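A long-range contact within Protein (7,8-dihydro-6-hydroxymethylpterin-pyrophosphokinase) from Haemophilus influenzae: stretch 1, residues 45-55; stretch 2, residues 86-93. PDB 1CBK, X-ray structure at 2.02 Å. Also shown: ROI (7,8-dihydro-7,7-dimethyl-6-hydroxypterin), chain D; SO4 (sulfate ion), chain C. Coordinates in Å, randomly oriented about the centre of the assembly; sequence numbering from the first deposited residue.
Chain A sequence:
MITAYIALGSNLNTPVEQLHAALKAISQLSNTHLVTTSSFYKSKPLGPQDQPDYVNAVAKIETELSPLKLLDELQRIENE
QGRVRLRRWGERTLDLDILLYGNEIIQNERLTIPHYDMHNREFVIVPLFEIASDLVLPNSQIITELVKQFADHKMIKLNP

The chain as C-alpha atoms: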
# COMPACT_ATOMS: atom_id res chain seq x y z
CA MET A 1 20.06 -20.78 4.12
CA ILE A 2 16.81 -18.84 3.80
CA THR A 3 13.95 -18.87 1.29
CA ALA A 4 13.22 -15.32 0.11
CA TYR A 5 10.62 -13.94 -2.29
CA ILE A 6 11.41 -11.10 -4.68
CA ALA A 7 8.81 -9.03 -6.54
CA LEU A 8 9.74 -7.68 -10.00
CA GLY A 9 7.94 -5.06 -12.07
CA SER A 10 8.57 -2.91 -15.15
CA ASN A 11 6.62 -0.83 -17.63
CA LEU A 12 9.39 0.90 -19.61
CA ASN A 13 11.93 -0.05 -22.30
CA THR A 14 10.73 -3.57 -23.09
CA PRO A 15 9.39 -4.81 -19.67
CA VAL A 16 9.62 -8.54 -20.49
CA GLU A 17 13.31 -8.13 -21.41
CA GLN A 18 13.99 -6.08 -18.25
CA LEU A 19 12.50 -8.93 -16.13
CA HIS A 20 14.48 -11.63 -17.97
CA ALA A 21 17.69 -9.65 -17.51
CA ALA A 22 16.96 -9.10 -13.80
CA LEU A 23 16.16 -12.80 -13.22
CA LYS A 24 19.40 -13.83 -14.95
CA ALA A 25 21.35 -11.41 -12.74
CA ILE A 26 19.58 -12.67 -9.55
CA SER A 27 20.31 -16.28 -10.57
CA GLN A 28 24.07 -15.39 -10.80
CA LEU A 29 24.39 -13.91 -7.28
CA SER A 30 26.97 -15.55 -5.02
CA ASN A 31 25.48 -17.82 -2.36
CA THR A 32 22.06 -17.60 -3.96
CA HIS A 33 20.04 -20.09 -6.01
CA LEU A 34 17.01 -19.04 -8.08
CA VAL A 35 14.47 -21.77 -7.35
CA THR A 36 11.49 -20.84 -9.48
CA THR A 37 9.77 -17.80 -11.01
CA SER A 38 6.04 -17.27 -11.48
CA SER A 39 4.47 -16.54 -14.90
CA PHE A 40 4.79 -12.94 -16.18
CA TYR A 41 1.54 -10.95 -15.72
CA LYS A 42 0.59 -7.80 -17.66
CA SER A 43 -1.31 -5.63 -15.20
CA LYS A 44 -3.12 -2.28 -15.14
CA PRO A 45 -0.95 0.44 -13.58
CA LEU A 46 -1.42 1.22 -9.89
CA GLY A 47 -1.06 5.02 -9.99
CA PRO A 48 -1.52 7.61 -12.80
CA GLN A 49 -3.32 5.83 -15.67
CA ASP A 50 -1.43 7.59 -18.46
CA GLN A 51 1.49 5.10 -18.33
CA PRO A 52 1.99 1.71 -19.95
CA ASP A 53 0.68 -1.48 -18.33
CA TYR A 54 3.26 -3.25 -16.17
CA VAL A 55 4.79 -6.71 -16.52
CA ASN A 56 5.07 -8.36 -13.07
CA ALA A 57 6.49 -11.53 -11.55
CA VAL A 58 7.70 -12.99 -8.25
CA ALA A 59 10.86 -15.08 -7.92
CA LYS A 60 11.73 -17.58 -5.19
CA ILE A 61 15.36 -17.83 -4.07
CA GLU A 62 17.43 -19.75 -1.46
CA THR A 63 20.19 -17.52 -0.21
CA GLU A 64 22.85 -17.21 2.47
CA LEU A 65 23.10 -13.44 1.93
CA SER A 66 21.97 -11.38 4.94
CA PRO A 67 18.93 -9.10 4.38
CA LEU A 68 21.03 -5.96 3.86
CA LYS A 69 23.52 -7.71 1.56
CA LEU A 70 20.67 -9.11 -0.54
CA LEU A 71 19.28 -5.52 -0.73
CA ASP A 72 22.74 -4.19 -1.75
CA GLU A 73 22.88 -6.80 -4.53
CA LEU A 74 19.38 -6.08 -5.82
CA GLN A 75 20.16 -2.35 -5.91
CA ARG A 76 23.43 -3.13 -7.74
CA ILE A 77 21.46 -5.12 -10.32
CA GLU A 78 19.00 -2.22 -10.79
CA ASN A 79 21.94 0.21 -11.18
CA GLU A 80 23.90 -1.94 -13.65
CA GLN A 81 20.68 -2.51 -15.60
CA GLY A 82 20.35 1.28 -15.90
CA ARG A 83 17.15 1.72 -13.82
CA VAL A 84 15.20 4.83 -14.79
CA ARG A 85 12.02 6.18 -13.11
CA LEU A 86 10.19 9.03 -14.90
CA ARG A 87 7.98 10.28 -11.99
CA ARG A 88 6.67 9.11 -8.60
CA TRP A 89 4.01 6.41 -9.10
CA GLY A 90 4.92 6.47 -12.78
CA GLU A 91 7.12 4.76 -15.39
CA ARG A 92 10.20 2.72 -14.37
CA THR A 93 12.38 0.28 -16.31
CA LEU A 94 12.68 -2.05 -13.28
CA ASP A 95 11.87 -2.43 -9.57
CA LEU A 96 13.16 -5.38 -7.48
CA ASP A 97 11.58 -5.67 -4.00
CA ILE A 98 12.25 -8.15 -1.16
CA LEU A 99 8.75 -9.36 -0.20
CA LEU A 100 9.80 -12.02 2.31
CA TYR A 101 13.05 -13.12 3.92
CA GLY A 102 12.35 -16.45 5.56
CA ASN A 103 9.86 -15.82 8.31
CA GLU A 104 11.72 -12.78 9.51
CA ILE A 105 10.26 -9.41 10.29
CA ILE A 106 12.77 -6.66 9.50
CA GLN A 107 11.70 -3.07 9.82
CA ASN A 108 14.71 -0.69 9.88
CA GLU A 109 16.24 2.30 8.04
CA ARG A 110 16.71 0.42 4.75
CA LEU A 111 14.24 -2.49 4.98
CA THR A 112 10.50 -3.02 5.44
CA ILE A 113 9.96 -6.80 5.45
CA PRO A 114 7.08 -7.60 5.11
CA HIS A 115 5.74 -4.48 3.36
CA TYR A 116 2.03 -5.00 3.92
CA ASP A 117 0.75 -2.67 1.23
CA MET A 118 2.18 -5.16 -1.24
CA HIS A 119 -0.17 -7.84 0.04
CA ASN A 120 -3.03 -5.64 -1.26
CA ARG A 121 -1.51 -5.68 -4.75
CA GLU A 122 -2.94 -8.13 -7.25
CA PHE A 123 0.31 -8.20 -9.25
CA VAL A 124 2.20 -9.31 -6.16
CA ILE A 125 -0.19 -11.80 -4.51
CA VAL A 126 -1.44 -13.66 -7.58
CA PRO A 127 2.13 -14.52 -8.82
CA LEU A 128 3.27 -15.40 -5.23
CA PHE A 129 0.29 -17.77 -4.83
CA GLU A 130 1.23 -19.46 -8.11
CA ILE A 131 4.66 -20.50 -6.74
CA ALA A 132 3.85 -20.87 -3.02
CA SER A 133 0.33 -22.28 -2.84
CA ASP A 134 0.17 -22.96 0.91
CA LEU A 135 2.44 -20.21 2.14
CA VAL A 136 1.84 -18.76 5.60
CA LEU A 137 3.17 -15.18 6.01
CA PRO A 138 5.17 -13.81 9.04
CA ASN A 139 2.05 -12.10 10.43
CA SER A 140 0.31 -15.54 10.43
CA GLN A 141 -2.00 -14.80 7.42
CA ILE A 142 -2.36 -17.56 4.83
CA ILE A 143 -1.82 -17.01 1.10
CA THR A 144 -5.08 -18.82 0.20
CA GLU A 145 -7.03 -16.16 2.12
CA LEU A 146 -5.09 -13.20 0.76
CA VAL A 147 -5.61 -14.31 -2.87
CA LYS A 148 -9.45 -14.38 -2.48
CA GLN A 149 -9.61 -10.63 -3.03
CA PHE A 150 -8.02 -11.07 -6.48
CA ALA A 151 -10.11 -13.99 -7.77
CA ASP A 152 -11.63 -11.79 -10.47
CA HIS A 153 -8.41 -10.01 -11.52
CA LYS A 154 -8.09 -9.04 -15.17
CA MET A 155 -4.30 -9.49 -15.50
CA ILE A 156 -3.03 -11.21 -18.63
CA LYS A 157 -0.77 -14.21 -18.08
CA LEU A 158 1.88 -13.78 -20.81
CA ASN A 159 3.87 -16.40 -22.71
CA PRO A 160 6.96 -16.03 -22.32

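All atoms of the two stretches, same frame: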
# COMPACT_ATOMS: atom_id res chain seq x y z
N PRO A 45 -1.78 -0.33 -14.51
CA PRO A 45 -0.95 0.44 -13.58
C PRO A 45 -1.66 0.84 -12.28
O PRO A 45 -2.85 1.13 -12.28
CB PRO A 45 -0.64 1.71 -14.38
CG PRO A 45 -0.72 1.28 -15.77
CD PRO A 45 -1.91 0.37 -15.79
N LEU A 46 -0.93 0.76 -11.17
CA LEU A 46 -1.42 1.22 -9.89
C LEU A 46 -0.78 2.63 -9.84
O LEU A 46 0.44 2.75 -9.73
CB LEU A 46 -0.90 0.36 -8.72
CG LEU A 46 -1.17 0.95 -7.32
CD1 LEU A 46 -2.71 1.12 -7.09
CD2 LEU A 46 -0.54 0.06 -6.25
N GLY A 47 -1.59 3.67 -9.99
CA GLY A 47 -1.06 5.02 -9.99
C GLY A 47 -1.67 5.77 -11.16
O GLY A 47 -2.79 5.44 -11.57
N PRO A 48 -1.01 6.84 -11.66
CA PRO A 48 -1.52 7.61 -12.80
C PRO A 48 -1.84 6.59 -13.91
O PRO A 48 -1.09 5.62 -14.09
CB PRO A 48 -0.32 8.47 -13.20
CG PRO A 48 0.44 8.64 -11.94
CD PRO A 48 0.27 7.38 -11.15
N GLN A 49 -2.94 6.79 -14.63
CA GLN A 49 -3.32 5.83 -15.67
C GLN A 49 -2.71 6.08 -17.04
O GLN A 49 -2.80 5.22 -17.91
CB GLN A 49 -4.84 5.71 -15.76
CG GLN A 49 -5.44 5.05 -14.53
CD GLN A 49 -4.90 3.66 -14.30
OE1 GLN A 49 -5.19 2.74 -15.07
NE2 GLN A 49 -4.10 3.50 -13.27
N ASP A 50 -2.07 7.23 -17.20
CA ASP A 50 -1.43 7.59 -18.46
C ASP A 50 0.01 7.04 -18.57
O ASP A 50 0.96 7.77 -18.88
CB ASP A 50 -1.46 9.12 -18.68
CG ASP A 50 -0.81 9.90 -17.56
OD1 ASP A 50 -0.49 9.32 -16.49
OD2 ASP A 50 -0.61 11.13 -17.73
N GLN A 51 0.17 5.75 -18.26
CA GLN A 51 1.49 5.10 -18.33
C GLN A 51 1.23 3.70 -18.87
O GLN A 51 0.09 3.23 -18.83
CB GLN A 51 2.19 5.05 -16.97
CG GLN A 51 1.51 4.20 -15.92
CD GLN A 51 2.26 4.24 -14.60
OE1 GLN A 51 3.47 4.00 -14.55
NE2 GLN A 51 1.56 4.58 -13.53
N PRO A 52 2.27 3.05 -19.43
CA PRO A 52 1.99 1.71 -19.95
C PRO A 52 1.67 0.68 -18.85
O PRO A 52 2.02 0.87 -17.68
CB PRO A 52 3.29 1.34 -20.67
CG PRO A 52 3.93 2.70 -20.98
CD PRO A 52 3.65 3.47 -19.74
N ASP A 53 0.99 -0.39 -19.25
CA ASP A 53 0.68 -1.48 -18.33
C ASP A 53 2.02 -2.08 -17.91
O ASP A 53 2.98 -2.10 -18.69
CB ASP A 53 -0.12 -2.55 -19.05
CG ASP A 53 -1.59 -2.20 -19.21
OD1 ASP A 53 -2.04 -1.16 -18.67
OD2 ASP A 53 -2.30 -2.98 -19.87
N TYR A 54 2.05 -2.65 -16.70
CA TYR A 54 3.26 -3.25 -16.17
C TYR A 54 3.34 -4.72 -16.46
O TYR A 54 2.33 -5.35 -16.79
CB TYR A 54 3.30 -3.09 -14.66
CG TYR A 54 3.71 -1.72 -14.20
CD1 TYR A 54 2.83 -0.63 -14.27
CD2 TYR A 54 4.99 -1.52 -13.69
CE1 TYR A 54 3.25 0.65 -13.82
CE2 TYR A 54 5.41 -0.25 -13.26
CZ TYR A 54 4.54 0.81 -13.32
OH TYR A 54 4.99 2.02 -12.88
N VAL A 55 4.57 -5.26 -16.40
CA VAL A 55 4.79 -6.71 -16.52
C VAL A 55 5.37 -7.03 -15.12
O VAL A 55 6.31 -6.36 -14.65
CB VAL A 55 5.74 -7.12 -17.67
CG1 VAL A 55 5.91 -8.65 -17.68
CG2 VAL A 55 5.14 -6.70 -19.01
N LEU A 86 10.59 7.73 -14.35
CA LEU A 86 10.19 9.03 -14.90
C LEU A 86 9.41 10.00 -13.99
O LEU A 86 9.38 11.20 -14.25
CB LEU A 86 9.42 8.83 -16.20
CG LEU A 86 10.12 8.01 -17.28
CD1 LEU A 86 9.27 7.98 -18.53
CD2 LEU A 86 11.51 8.57 -17.59
N ARG A 87 8.78 9.47 -12.94
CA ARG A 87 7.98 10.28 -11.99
C ARG A 87 7.52 9.37 -10.86
O ARG A 87 7.50 8.16 -11.04
CB ARG A 87 6.73 10.86 -12.70
CG ARG A 87 6.01 9.84 -13.58
CD ARG A 87 4.64 10.32 -13.96
NE ARG A 87 4.08 9.53 -15.05
CZ ARG A 87 2.82 9.59 -15.45
NH1 ARG A 87 1.99 10.47 -14.90
NH2 ARG A 87 2.40 8.80 -16.43
N ARG A 88 7.18 9.93 -9.70
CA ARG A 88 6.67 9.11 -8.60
C ARG A 88 5.35 8.48 -9.06
O ARG A 88 4.55 9.11 -9.74
CB ARG A 88 6.42 9.92 -7.33
CG ARG A 88 6.10 9.01 -6.15
CD ARG A 88 5.63 9.76 -4.92
NE ARG A 88 6.70 10.53 -4.28
CZ ARG A 88 6.51 11.37 -3.25
NH1 ARG A 88 5.30 11.58 -2.75
NH2 ARG A 88 7.55 12.00 -2.74
N TRP A 89 5.17 7.21 -8.71
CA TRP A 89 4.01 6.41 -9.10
C TRP A 89 3.93 6.20 -10.60
O TRP A 89 2.95 5.60 -11.07
CB TRP A 89 2.68 7.00 -8.61
CG TRP A 89 2.59 7.19 -7.16
CD1 TRP A 89 2.62 8.38 -6.50
CD2 TRP A 89 2.40 6.18 -6.17
NE1 TRP A 89 2.44 8.17 -5.15
CE2 TRP A 89 2.31 6.82 -4.92
CE3 TRP A 89 2.29 4.78 -6.22
CZ2 TRP A 89 2.11 6.13 -3.72
CZ3 TRP A 89 2.09 4.08 -5.01
CH2 TRP A 89 2.00 4.76 -3.79
N GLY A 90 4.95 6.63 -11.33
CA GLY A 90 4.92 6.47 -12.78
C GLY A 90 5.88 5.43 -13.35
O GLY A 90 6.34 4.52 -12.65
N GLU A 91 6.25 5.64 -14.62
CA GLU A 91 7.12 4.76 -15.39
C GLU A 91 8.50 4.43 -14.79
O GLU A 91 9.21 5.31 -14.34
CB GLU A 91 7.31 5.31 -16.81
CG GLU A 91 6.02 5.64 -17.56
CD GLU A 91 5.46 7.05 -17.30
OE1 GLU A 91 5.95 7.79 -16.41
OE2 GLU A 91 4.50 7.42 -18.01
N ARG A 92 8.90 3.17 -14.87
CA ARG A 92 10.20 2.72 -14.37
C ARG A 92 10.61 1.50 -15.20
O ARG A 92 9.77 0.66 -15.53
CB ARG A 92 10.10 2.32 -12.89
CG ARG A 92 9.15 1.12 -12.68
CD ARG A 92 8.47 1.18 -11.35
NE ARG A 92 7.78 2.45 -11.19
CZ ARG A 92 7.93 3.23 -10.12
NH1 ARG A 92 8.70 2.83 -9.11
NH2 ARG A 92 7.28 4.39 -10.06
N THR A 93 11.89 1.41 -15.53
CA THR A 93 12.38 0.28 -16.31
C THR A 93 12.44 -1.01 -15.48
O THR A 93 12.33 -2.10 -16.03
CB THR A 93 13.77 0.58 -16.89
OG1 THR A 93 14.65 0.94 -15.82
CG2 THR A 93 13.72 1.75 -17.91
N1 ROI D . 1.60 -0.91 -11.12
C2 ROI D . 1.67 -2.22 -11.55
N2 ROI D . 0.59 -2.73 -12.20
N3 ROI D . 2.76 -3.00 -11.37
C4 ROI D . 3.86 -2.55 -10.72
O4 ROI D . 4.88 -3.24 -10.58
C4A ROI D . 3.84 -1.21 -10.19
N5 ROI D . 4.87 -0.75 -9.55
C6 ROI D . 4.92 0.53 -9.02
C7 ROI D . 3.64 1.40 -9.04
C16 ROI D . 2.91 1.35 -7.64
C15 ROI D . 3.97 2.84 -9.46
N8 ROI D . 2.61 0.88 -9.98
C8A ROI D . 2.63 -0.42 -10.45
O9 ROI D . 6.05 0.87 -8.54
S SO4 C . 7.92 5.53 -6.53
O1 SO4 C . 6.91 5.36 -5.32
O2 SO4 C . 8.88 4.21 -6.64
O3 SO4 C . 7.06 5.69 -7.73
O4 SO4 C . 8.88 6.82 -6.34

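Two mostly irregular stretches, whose touching residues are at least 36 apart in sequence, are joined here by a mainly polar contact, in which side chains from each stretch fasten onto the backbone or polar groups of the other, beside a bound pterin analogue that residues of both stretches touch. The example illustrates a general principle: segments without regular pairing of strands or helices can still be joined by specific bonds, including one from a side chain to a backbone carbonyl of a tight turn.

The turn in question is a type II beta turn from Arg-87 to Gly-90, closed by the backbone hydrogen bond from Gly-90 N to Arg-87 O at 3.0 Å. Gln-51 reads its far end. Its amide nitrogen NE2 donates to Trp-89 O (3.0 Å) and also to Pro-48 O in its own loop (2.9 Å), so a single side-chain amide ties the fold of one stretch to the carbonyl of the other. Packing reinforces this link: Pro-48 points toward the turn, and its CD lies 3.5 Å from Trp-89 CB. Close by, Gly-47 has phi/psi of 133/-156, where a CB would be jammed against the preceding carbonyl oxygen; an ideal CB would also lie only 2.7 Å from Trp-89 O. The absence of a side chain thus suits both the local backbone and the close approach of the turn.

Charge governs the outer part of the contact. Arg-87 reaches across to Asp-50 in a salt bridge, with both NH2 (2.9 Å) and NH1 (3.2 Å) donating to Asp-50 OD1, which lies near the guanidinium plane. The same guanidinium is held within its own stretch by Glu-91, through NE to OE1 at 2.9 Å and NH2 to OE2 at 3.0 Å. An arginine gripped by two carboxylates in this way is held from both stretches, and its side chain becomes a brace between them.

Deeper in, the single NE hydrogen of Arg-92 is shared between Tyr-54 OH (3.3 Å) and Gly-90 O (2.9 Å), and Arg-92 NH2 also donates to Gly-90 O (2.8 Å). The tyrosine hydroxyl and the turn carbonyl therefore gather around one guanidinium, whose NH2 also binds sulfate O3 at 2.7 Å.

The pterin analogue lies against this contact. Leu-46 N donates to its N1 (3.0 Å), its N8 donates to Leu-46 O (2.9 Å), and N3 lies over one face of the Tyr-54 ring, fitting for a pterin pyrophosphokinase.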